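Local coordinates for protein time interval measuring enzyme TIME (Bombyx mori, PDB 2E47) that probably catalyses the dismutation of superoxide to hydrogen peroxide and oxygen as a copper- and zinc-binding member of the Cu-Zn superoxide dismutase family, at residues Lys73-Val85 with Asp128-Gly142. Sequence-based numbering, arbitrary orientation.
Sequences KDHGHPNDVNRHV and DDYGKSDHPDSRKTG. With ZN (zinc ion), chain F.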
ATOM      1  N   LYS A  73     -17.880  13.117  -9.513  1.00 30.57           N
ATOM      2  CA  LYS A  73     -18.447  14.315  -8.983  1.00 29.82           C
ATOM      3  C   LYS A  73     -17.383  15.402  -8.959  1.00 27.62           C
ATOM      4  O   LYS A  73     -16.262  15.220  -9.513  1.00 26.77           O
ATOM      5  CB  LYS A  73     -19.064  14.084  -7.611  1.00 30.32           C
ATOM      6  CG  LYS A  73     -20.154  12.938  -7.566  1.00 34.21           C
ATOM      7  CD  LYS A  73     -21.062  13.066  -6.314  1.00 35.07           C
ATOM      8  CE  LYS A  73     -22.137  11.970  -6.236  1.00 41.54           C
ATOM      9  NZ  LYS A  73     -22.500  11.541  -7.631  1.00 47.80           N
ATOM     10  N   ASP A  74     -17.744  16.549  -8.385  1.00 26.13           N
ATOM     11  CA  ASP A  74     -16.828  17.635  -8.184  1.00 27.60           C
ATOM     12  C   ASP A  74     -16.238  17.497  -6.765  1.00 26.39           C
ATOM     13  O   ASP A  74     -16.766  16.725  -5.916  1.00 24.56           O
ATOM     14  CB  ASP A  74     -17.544  18.978  -8.300  1.00 28.99           C
ATOM     15  CG  ASP A  74     -18.167  19.221  -9.717  1.00 31.40           C
ATOM     16  OD1 ASP A  74     -17.480  19.128 -10.740  1.00 32.09           O
ATOM     17  OD2 ASP A  74     -19.337  19.579  -9.774  1.00 35.90           O
ATOM     18  N   HIS A  75     -15.206  18.279  -6.516  1.00 25.59           N
ATOM     19  CA  HIS A  75     -14.591  18.299  -5.214  1.00 25.62           C
ATOM     20  C   HIS A  75     -15.540  18.950  -4.275  1.00 25.70           C
ATOM     21  O   HIS A  75     -16.089  19.975  -4.590  1.00 27.56           O
ATOM     22  CB  HIS A  75     -13.252  19.094  -5.241  1.00 24.43           C
ATOM     23  CG  HIS A  75     -12.569  19.111  -3.923  1.00 21.69           C
ATOM     24  ND1 HIS A  75     -11.902  18.004  -3.423  1.00 22.66           N
ATOM     25  CD2 HIS A  75     -12.454  20.086  -2.987  1.00 21.95           C
ATOM     26  CE1 HIS A  75     -11.434  18.293  -2.215  1.00 23.57           C
ATOM     27  NE2 HIS A  75     -11.753  19.542  -1.926  1.00 24.55           N
ATOM     28  N   GLY A  76     -15.693  18.417  -3.073  1.00 25.47           N
ATOM     29  CA  GLY A  76     -16.551  19.078  -2.121  1.00 24.29           C
ATOM     30  C   GLY A  76     -16.108  18.907  -0.684  1.00 23.92           C
ATOM     31  O   GLY A  76     -15.027  18.408  -0.406  1.00 23.59           O
ATOM     32  N   HIS A  77     -16.988  19.317   0.206  1.00 24.14           N
ATOM     33  CA  HIS A  77     -16.912  19.046   1.633  1.00 23.90           C
ATOM     34  C   HIS A  77     -17.342  17.596   1.922  1.00 22.90           C
ATOM     35  O   HIS A  77     -18.300  17.081   1.297  1.00 21.99           O
ATOM     36  CB  HIS A  77     -17.777  20.045   2.407  1.00 22.86           C
ATOM     37  CG  HIS A  77     -17.659  19.920   3.922  1.00 23.88           C
ATOM     38  ND1 HIS A  77     -16.969  20.833   4.706  1.00 28.36           N
ATOM     39  CD2 HIS A  77     -18.180  19.018   4.791  1.00 23.75           C
ATOM     40  CE1 HIS A  77     -17.035  20.469   5.982  1.00 22.65           C
ATOM     41  NE2 HIS A  77     -17.758  19.357   6.056  1.00 24.80           N
ATOM     42  N   PRO A  78     -16.651  16.913   2.874  1.00 22.29           N
ATOM     43  CA  PRO A  78     -17.048  15.534   3.184  1.00 22.35           C
ATOM     44  C   PRO A  78     -18.532  15.430   3.595  1.00 23.49           C
ATOM     45  O   PRO A  78     -19.107  14.366   3.482  1.00 23.53           O
ATOM     46  CB  PRO A  78     -16.172  15.133   4.380  1.00 22.46           C
ATOM     47  CG  PRO A  78     -15.168  16.263   4.545  1.00 23.32           C
ATOM     48  CD  PRO A  78     -15.452  17.362   3.616  1.00 23.06           C
ATOM     49  N   ASN A  79     -19.135  16.489   4.108  1.00 24.24           N
ATOM     50  CA  ASN A  79     -20.595  16.445   4.381  1.00 27.80           C
ATOM     51  C   ASN A  79     -21.484  16.672   3.142  1.00 27.61           C
ATOM     52  O   ASN A  79     -22.666  16.467   3.211  1.00 28.87           O
ATOM     53  CB  ASN A  79     -21.000  17.438   5.468  1.00 26.65           C
ATOM     54  CG  ASN A  79     -20.488  17.055   6.820  1.00 32.72           C
ATOM     55  OD1 ASN A  79     -20.307  15.877   7.125  1.00 41.06           O
ATOM     56  ND2 ASN A  79     -20.294  18.044   7.670  1.00 31.89           N
ATOM     57  N   ASP A  80     -20.928  17.133   2.030  1.00 29.32           N
ATOM     58  CA  ASP A  80     -21.684  17.238   0.759  1.00 28.79           C
ATOM     59  C   ASP A  80     -21.941  15.912   0.018  1.00 30.45           C
ATOM     60  O   ASP A  80     -21.091  15.025  -0.020  1.00 29.98           O
ATOM     61  CB  ASP A  80     -20.919  18.096  -0.238  1.00 28.64           C
ATOM     62  CG  ASP A  80     -20.642  19.487   0.267  1.00 31.84           C
ATOM     63  OD1 ASP A  80     -19.815  20.166  -0.391  1.00 31.27           O
ATOM     64  OD2 ASP A  80     -21.251  19.896   1.303  1.00 34.77           O
ATOM     65  N   VAL A  81     -23.052  15.856  -0.722  1.00 30.29           N
ATOM     66  CA  VAL A  81     -23.276  14.813  -1.714  1.00 30.08           C
ATOM     67  C   VAL A  81     -22.398  14.985  -2.929  1.00 30.10           C
ATOM     68  O   VAL A  81     -21.897  13.981  -3.445  1.00 31.13           O
ATOM     69  CB  VAL A  81     -24.764  14.826  -2.210  1.00 32.14           C
ATOM     70  CG1 VAL A  81     -24.918  13.977  -3.494  1.00 30.63           C
ATOM     71  CG2 VAL A  81     -25.699  14.366  -1.050  1.00 30.51           C
ATOM     72  N   ASN A  82     -22.204  16.225  -3.399  1.00 28.71           N
ATOM     73  CA  ASN A  82     -21.347  16.460  -4.556  1.00 27.54           C
ATOM     74  C   ASN A  82     -19.918  16.627  -4.016  1.00 26.26           C
ATOM     75  O   ASN A  82     -19.463  17.740  -3.757  1.00 26.45           O
ATOM     76  CB  ASN A  82     -21.801  17.699  -5.383  1.00 27.62           C
ATOM     77  CG  ASN A  82     -20.941  17.937  -6.694  1.00 30.74           C
ATOM     78  OD1 ASN A  82     -20.947  19.054  -7.332  1.00 32.76           O
ATOM     79  ND2 ASN A  82     -20.238  16.913  -7.102  1.00 27.94           N
ATOM     80  N   ARG A  83     -19.204  15.519  -3.900  1.00 25.01           N
ATOM     81  CA  ARG A  83     -17.841  15.459  -3.353  1.00 23.78           C
ATOM     82  C   ARG A  83     -17.269  14.260  -4.067  1.00 23.76           C
ATOM     83  O   ARG A  83     -18.008  13.373  -4.577  1.00 24.78           O
ATOM     84  CB  ARG A  83     -17.838  15.182  -1.809  1.00 24.26           C
ATOM     85  CG  ARG A  83     -18.665  13.939  -1.328  1.00 23.04           C
ATOM     86  CD  ARG A  83     -18.400  13.469   0.157  1.00 23.13           C
ATOM     87  NE  ARG A  83     -17.156  12.694   0.258  1.00 23.23           N
ATOM     88  CZ  ARG A  83     -16.731  12.064   1.379  1.00 25.74           C
ATOM     89  NH1 ARG A  83     -15.633  11.319   1.366  1.00 23.34           N
ATOM     90  NH2 ARG A  83     -17.410  12.150   2.504  1.00 22.64           N
ATOM     91  N   HIS A  84     -15.957  14.193  -4.100  1.00 22.72           N
ATOM     92  CA  HIS A  84     -15.249  12.943  -4.477  1.00 22.61           C
ATOM     93  C   HIS A  84     -15.361  11.944  -3.334  1.00 22.16           C
ATOM     94  O   HIS A  84     -15.472  12.354  -2.232  1.00 23.20           O
ATOM     95  CB  HIS A  84     -13.784  13.256  -4.742  1.00 22.38           C
ATOM     96  CG  HIS A  84     -13.567  14.291  -5.812  1.00 26.50           C
ATOM     97  ND1 HIS A  84     -12.593  15.275  -5.725  1.00 23.84           N
ATOM     98  CD2 HIS A  84     -14.188  14.474  -7.013  1.00 25.96           C
ATOM     99  CE1 HIS A  84     -12.606  15.997  -6.833  1.00 25.54           C
ATOM    100  NE2 HIS A  84     -13.580  15.550  -7.618  1.00 28.02           N
ATOM    101  N   VAL A  85     -15.277  10.630  -3.588  1.00 22.39           N
ATOM    102  CA  VAL A  85     -15.273   9.645  -2.514  1.00 21.74           C
ATOM    103  C   VAL A  85     -14.040   9.902  -1.605  1.00 21.83           C
ATOM    104  O   VAL A  85     -14.118   9.732  -0.384  1.00 22.86           O
ATOM    105  CB  VAL A  85     -15.307   8.198  -3.106  1.00 22.59           C
ATOM    106  CG1 VAL A  85     -14.935   7.077  -2.036  1.00 22.20           C
ATOM    107  CG2 VAL A  85     -16.712   7.926  -3.643  1.00 19.36           C
ATOM    108  N   ASP A 128      -7.860  22.449   2.617  1.00 22.32           N
ATOM    109  CA  ASP A 128      -8.836  22.191   1.553  1.00 24.16           C
ATOM    110  C   ASP A 128      -9.940  23.267   1.681  1.00 23.22           C
ATOM    111  O   ASP A 128     -10.502  23.410   2.762  1.00 22.24           O
ATOM    112  CB  ASP A 128      -9.433  20.818   1.865  1.00 24.15           C
ATOM    113  CG  ASP A 128     -10.354  20.269   0.761  1.00 27.20           C
ATOM    114  OD1 ASP A 128     -10.459  19.015   0.717  1.00 22.73           O
ATOM    115  OD2 ASP A 128     -10.976  21.046  -0.020  1.00 25.73           O
ATOM    116  N   ASP A 129     -10.283  23.969   0.588  1.00 24.38           N
ATOM    117  CA  ASP A 129     -11.310  25.043   0.644  1.00 24.35           C
ATOM    118  C   ASP A 129     -12.711  24.511   0.242  1.00 24.84           C
ATOM    119  O   ASP A 129     -13.692  25.264   0.080  1.00 25.39           O
ATOM    120  CB  ASP A 129     -10.863  26.212  -0.246  1.00 24.14           C
ATOM    121  CG  ASP A 129     -10.951  25.883  -1.758  1.00 27.83           C
ATOM    122  OD1 ASP A 129     -10.360  26.659  -2.552  1.00 28.31           O
ATOM    123  OD2 ASP A 129     -11.583  24.854  -2.169  1.00 23.83           O
ATOM    124  N   TYR A 130     -12.775  23.195   0.084  1.00 23.28           N
ATOM    125  CA  TYR A 130     -13.992  22.398  -0.062  1.00 22.99           C
ATOM    126  C   TYR A 130     -14.725  22.708  -1.356  1.00 25.88           C
ATOM    127  O   TYR A 130     -15.921  22.422  -1.466  1.00 25.40           O
ATOM    128  CB  TYR A 130     -14.926  22.516   1.123  1.00 21.92           C
ATOM    129  CG  TYR A 130     -14.342  22.296   2.484  1.00 22.55           C
ATOM    130  CD1 TYR A 130     -13.713  21.074   2.831  1.00 20.99           C
ATOM    131  CD2 TYR A 130     -14.440  23.307   3.468  1.00 21.99           C
ATOM    132  CE1 TYR A 130     -13.191  20.864   4.133  1.00 21.82           C
ATOM    133  CE2 TYR A 130     -13.881  23.133   4.719  1.00 24.50           C
ATOM    134  CZ  TYR A 130     -13.279  21.902   5.060  1.00 25.64           C
ATOM    135  OH  TYR A 130     -12.779  21.741   6.338  1.00 27.77           O
ATOM    136  N   GLY A 131     -14.004  23.246  -2.343  1.00 27.75           N
ATOM    137  CA  GLY A 131     -14.589  23.591  -3.651  1.00 30.71           C
ATOM    138  C   GLY A 131     -15.470  24.855  -3.620  1.00 33.07           C
ATOM    139  O   GLY A 131     -16.236  25.087  -4.520  1.00 32.92           O
ATOM    140  N   LYS A 132     -15.340  25.672  -2.584  1.00 35.22           N
ATOM    141  CA  LYS A 132     -16.262  26.783  -2.329  1.00 37.74           C
ATOM    142  C   LYS A 132     -15.661  28.149  -2.682  1.00 40.05           C
ATOM    143  O   LYS A 132     -16.353  29.205  -2.626  1.00 41.33           O
ATOM    144  CB  LYS A 132     -16.688  26.785  -0.871  1.00 36.90           C
ATOM    145  CG  LYS A 132     -17.375  25.529  -0.475  1.00 37.76           C
ATOM    146  CD  LYS A 132     -17.640  25.505   1.014  1.00 43.83           C
ATOM    147  CE  LYS A 132     -18.500  24.255   1.353  1.00 46.36           C
ATOM    148  NZ  LYS A 132     -18.021  23.685   2.626  1.00 40.62           N
ATOM    149  N   SER A 133     -14.385  28.141  -3.061  1.00 40.71           N
ATOM    150  CA  SER A 133     -13.757  29.378  -3.454  1.00 41.62           C
ATOM    151  C   SER A 133     -13.762  29.585  -4.980  1.00 42.98           C
ATOM    152  O   SER A 133     -14.254  28.772  -5.761  1.00 41.15           O
ATOM    153  CB  SER A 133     -12.321  29.433  -2.928  1.00 41.32           C
ATOM    154  OG  SER A 133     -11.483  28.904  -3.931  1.00 38.63           O
ATOM    155  N   ASP A 134     -13.090  30.665  -5.340  1.00 45.07           N
ATOM    156  CA  ASP A 134     -13.013  31.256  -6.642  1.00 48.27           C
ATOM    157  C   ASP A 134     -11.685  30.911  -7.374  1.00 48.65           C
ATOM    158  O   ASP A 134     -11.525  31.224  -8.573  1.00 49.13           O
ATOM    159  CB  ASP A 134     -13.069  32.766  -6.355  1.00 49.84           C
ATOM    160  CG  ASP A 134     -12.550  33.104  -4.919  1.00 53.39           C
ATOM    161  OD1 ASP A 134     -11.477  33.768  -4.782  1.00 57.33           O
ATOM    162  OD2 ASP A 134     -13.216  32.675  -3.925  1.00 55.58           O
ATOM    163  N   HIS A 135     -10.731  30.319  -6.639  1.00 48.54           N
ATOM    164  CA  HIS A 135      -9.419  29.876  -7.167  1.00 48.24           C
ATOM    165  C   HIS A 135      -9.650  28.810  -8.277  1.00 48.25           C
ATOM    166  O   HIS A 135     -10.587  28.035  -8.176  1.00 48.75           O
ATOM    167  CB  HIS A 135      -8.580  29.344  -5.989  1.00 48.52           C
ATOM    168  CG  HIS A 135      -7.238  28.812  -6.385  1.00 49.51           C
ATOM    169  ND1 HIS A 135      -7.076  27.609  -7.040  1.00 50.63           N
ATOM    170  CD2 HIS A 135      -5.992  29.338  -6.247  1.00 51.89           C
ATOM    171  CE1 HIS A 135      -5.794  27.415  -7.297  1.00 50.94           C
ATOM    172  NE2 HIS A 135      -5.113  28.454  -6.834  1.00 53.13           N
ATOM    173  N   PRO A 136      -8.863  28.810  -9.384  1.00 48.16           N
ATOM    174  CA  PRO A 136      -9.163  27.860 -10.500  1.00 47.86           C
ATOM    175  C   PRO A 136      -9.193  26.337 -10.190  1.00 47.93           C
ATOM    176  O   PRO A 136      -9.928  25.583 -10.864  1.00 47.73           O
ATOM    177  CB  PRO A 136      -8.064  28.149 -11.532  1.00 47.89           C
ATOM    178  CG  PRO A 136      -7.515  29.473 -11.169  1.00 48.75           C
ATOM    179  CD  PRO A 136      -7.738  29.706  -9.710  1.00 48.20           C
ATOM    180  N   ASP A 137      -8.398  25.889  -9.202  1.00 46.82           N
ATOM    181  CA  ASP A 137      -8.349  24.462  -8.778  1.00 45.99           C
ATOM    182  C   ASP A 137      -9.491  24.050  -7.786  1.00 43.44           C
ATOM    183  O   ASP A 137      -9.592  22.881  -7.419  1.00 43.35           O
ATOM    184  CB  ASP A 137      -6.988  24.134  -8.089  1.00 46.58           C
ATOM    185  CG  ASP A 137      -5.742  24.452  -8.973  1.00 49.77           C
ATOM    186  OD1 ASP A 137      -4.831  25.174  -8.493  1.00 51.07           O
ATOM    187  OD2 ASP A 137      -5.655  23.974 -10.128  1.00 52.92           O
ATOM    188  N   SER A 138     -10.317  24.988  -7.339  1.00 40.06           N
ATOM    189  CA  SER A 138     -11.178  24.718  -6.181  1.00 37.87           C
ATOM    190  C   SER A 138     -12.102  23.487  -6.341  1.00 37.19           C
ATOM    191  O   SER A 138     -12.139  22.619  -5.445  1.00 35.78           O
ATOM    192  CB  SER A 138     -11.912  25.973  -5.700  1.00 37.92           C
ATOM    193  OG  SER A 138     -12.604  25.735  -4.449  1.00 37.08           O
ATOM    194  N   ARG A 139     -12.804  23.381  -7.480  1.00 36.00           N
ATOM    195  CA  ARG A 139     -13.779  22.322  -7.678  1.00 36.23           C
ATOM    196  C   ARG A 139     -13.157  21.015  -8.105  1.00 34.91           C
ATOM    197  O   ARG A 139     -13.893  20.051  -8.298  1.00 33.41           O
ATOM    198  CB  ARG A 139     -14.841  22.703  -8.729  1.00 38.57           C
ATOM    199  CG  ARG A 139     -15.857  23.774  -8.246  1.00 44.29           C
ATOM    200  CD  ARG A 139     -16.976  23.183  -7.312  1.00 53.72           C
ATOM    201  NE  ARG A 139     -18.314  22.917  -7.912  1.00 58.72           N
ATOM    202  CZ  ARG A 139     -18.663  22.950  -9.212  1.00 61.91           C
ATOM    203  NH1 ARG A 139     -19.922  22.676  -9.544  1.00 62.46           N
ATOM    204  NH2 ARG A 139     -17.798  23.246 -10.190  1.00 62.37           N
ATOM    205  N   LYS A 140     -11.821  20.988  -8.243  1.00 33.14           N
ATOM    206  CA  LYS A 140     -11.065  19.784  -8.504  1.00 33.07           C
ATOM    207  C   LYS A 140     -10.223  19.273  -7.310  1.00 32.01           C
ATOM    208  O   LYS A 140     -10.135  18.063  -7.067  1.00 31.02           O
ATOM    209  CB  LYS A 140     -10.101  19.999  -9.672  1.00 35.09           C
ATOM    210  CG  LYS A 140     -10.670  20.721 -10.864  1.00 40.03           C
ATOM    211  CD  LYS A 140      -9.991  20.210 -12.155  1.00 49.25           C
ATOM    212  CE  LYS A 140     -10.547  18.832 -12.632  1.00 52.09           C
ATOM    213  NZ  LYS A 140     -11.827  18.953 -13.430  1.00 50.32           N
ATOM    214  N   THR A 141      -9.511  20.187  -6.650  1.00 29.87           N
ATOM    215  CA  THR A 141      -8.561  19.804  -5.656  1.00 29.53           C
ATOM    216  C   THR A 141      -8.820  20.492  -4.341  1.00 28.06           C
ATOM    217  O   THR A 141      -8.146  20.224  -3.371  1.00 27.44           O
ATOM    218  CB  THR A 141      -7.109  20.163  -6.087  1.00 30.63           C
ATOM    219  OG1 THR A 141      -7.007  21.581  -6.211  1.00 29.74           O
ATOM    220  CG2 THR A 141      -6.700  19.495  -7.441  1.00 29.66           C
ATOM    221  N   GLY A 142      -9.721  21.463  -4.306  1.00 27.42           N
ATOM    222  CA  GLY A 142      -9.847  22.218  -3.051  1.00 25.14           C
ATOM    223  C   GLY A 142      -8.745  23.253  -2.801  1.00 24.40           C
ATOM    224  O   GLY A 142      -8.760  23.893  -1.738  1.00 23.35           O
TER
HETATM  225 ZN    ZN F 172     -11.508  16.110  -4.150  1.00 24.30          ZN
HETATM  226  O   HOH W   1     -12.701  17.687   1.259  1.00 26.05           O
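H75, with the most surface buried here, is gripped at its backbone and at both ring nitrogens. Its N donates to R139 O at 2.8 Å, nearly straight at 167° although the donor stands above the carbonyl plane. With CG anti to the backbone N (chi1 -179°), the ring is carried against the C-terminal end of helix 138-141: T141 C lies over the centre of one face, and G142 N over the same face, displaced toward its rim. H75 ND1 binds the zinc ion at 2.1 Å, while H75 NE2 donates to D128 OD2 at 2.5 Å. These two bonds, one on each ring nitrogen, fix the ring's rotation; consistent with this, D128 OD2 is met on its syn side and close to the ring plane, and ring and carboxylate are nearly coplanar. D128 OD2 also accepts from Y130 N in an Asx turn, and D128 OD1 accepts from H50 NE2. D128 therefore joins a zinc ligand to a copper ligand, the secondary bridge known from Cu-Zn superoxide dismutases; its negative charge would be expected to polarise the H75 imidazole.

Toward the surface, R139 bends at chi2 and chi3 to lay its guanidinium against the D74 carboxylate, planes 29° apart. D74 OD2 sits over the guanidinium face, 3.2 Å from R139 NH1, a salt bridge of charges alone. On the other flank H77 presents its ring edge to the face of Y130 (centroids 4.5 Å apart), with ND1 above the ring centre. A water donates to both G76 O and D128 OD1, adding a polar link between the segments.

H67, H84 and D87 complete the zinc site. The contact thus fastens the zinc loop, between strands 45-52 and 87-93, to the electrostatic loop, which carries helix 138-141 between strands 120-124 and 147-155 of the Greek-key β-barrel.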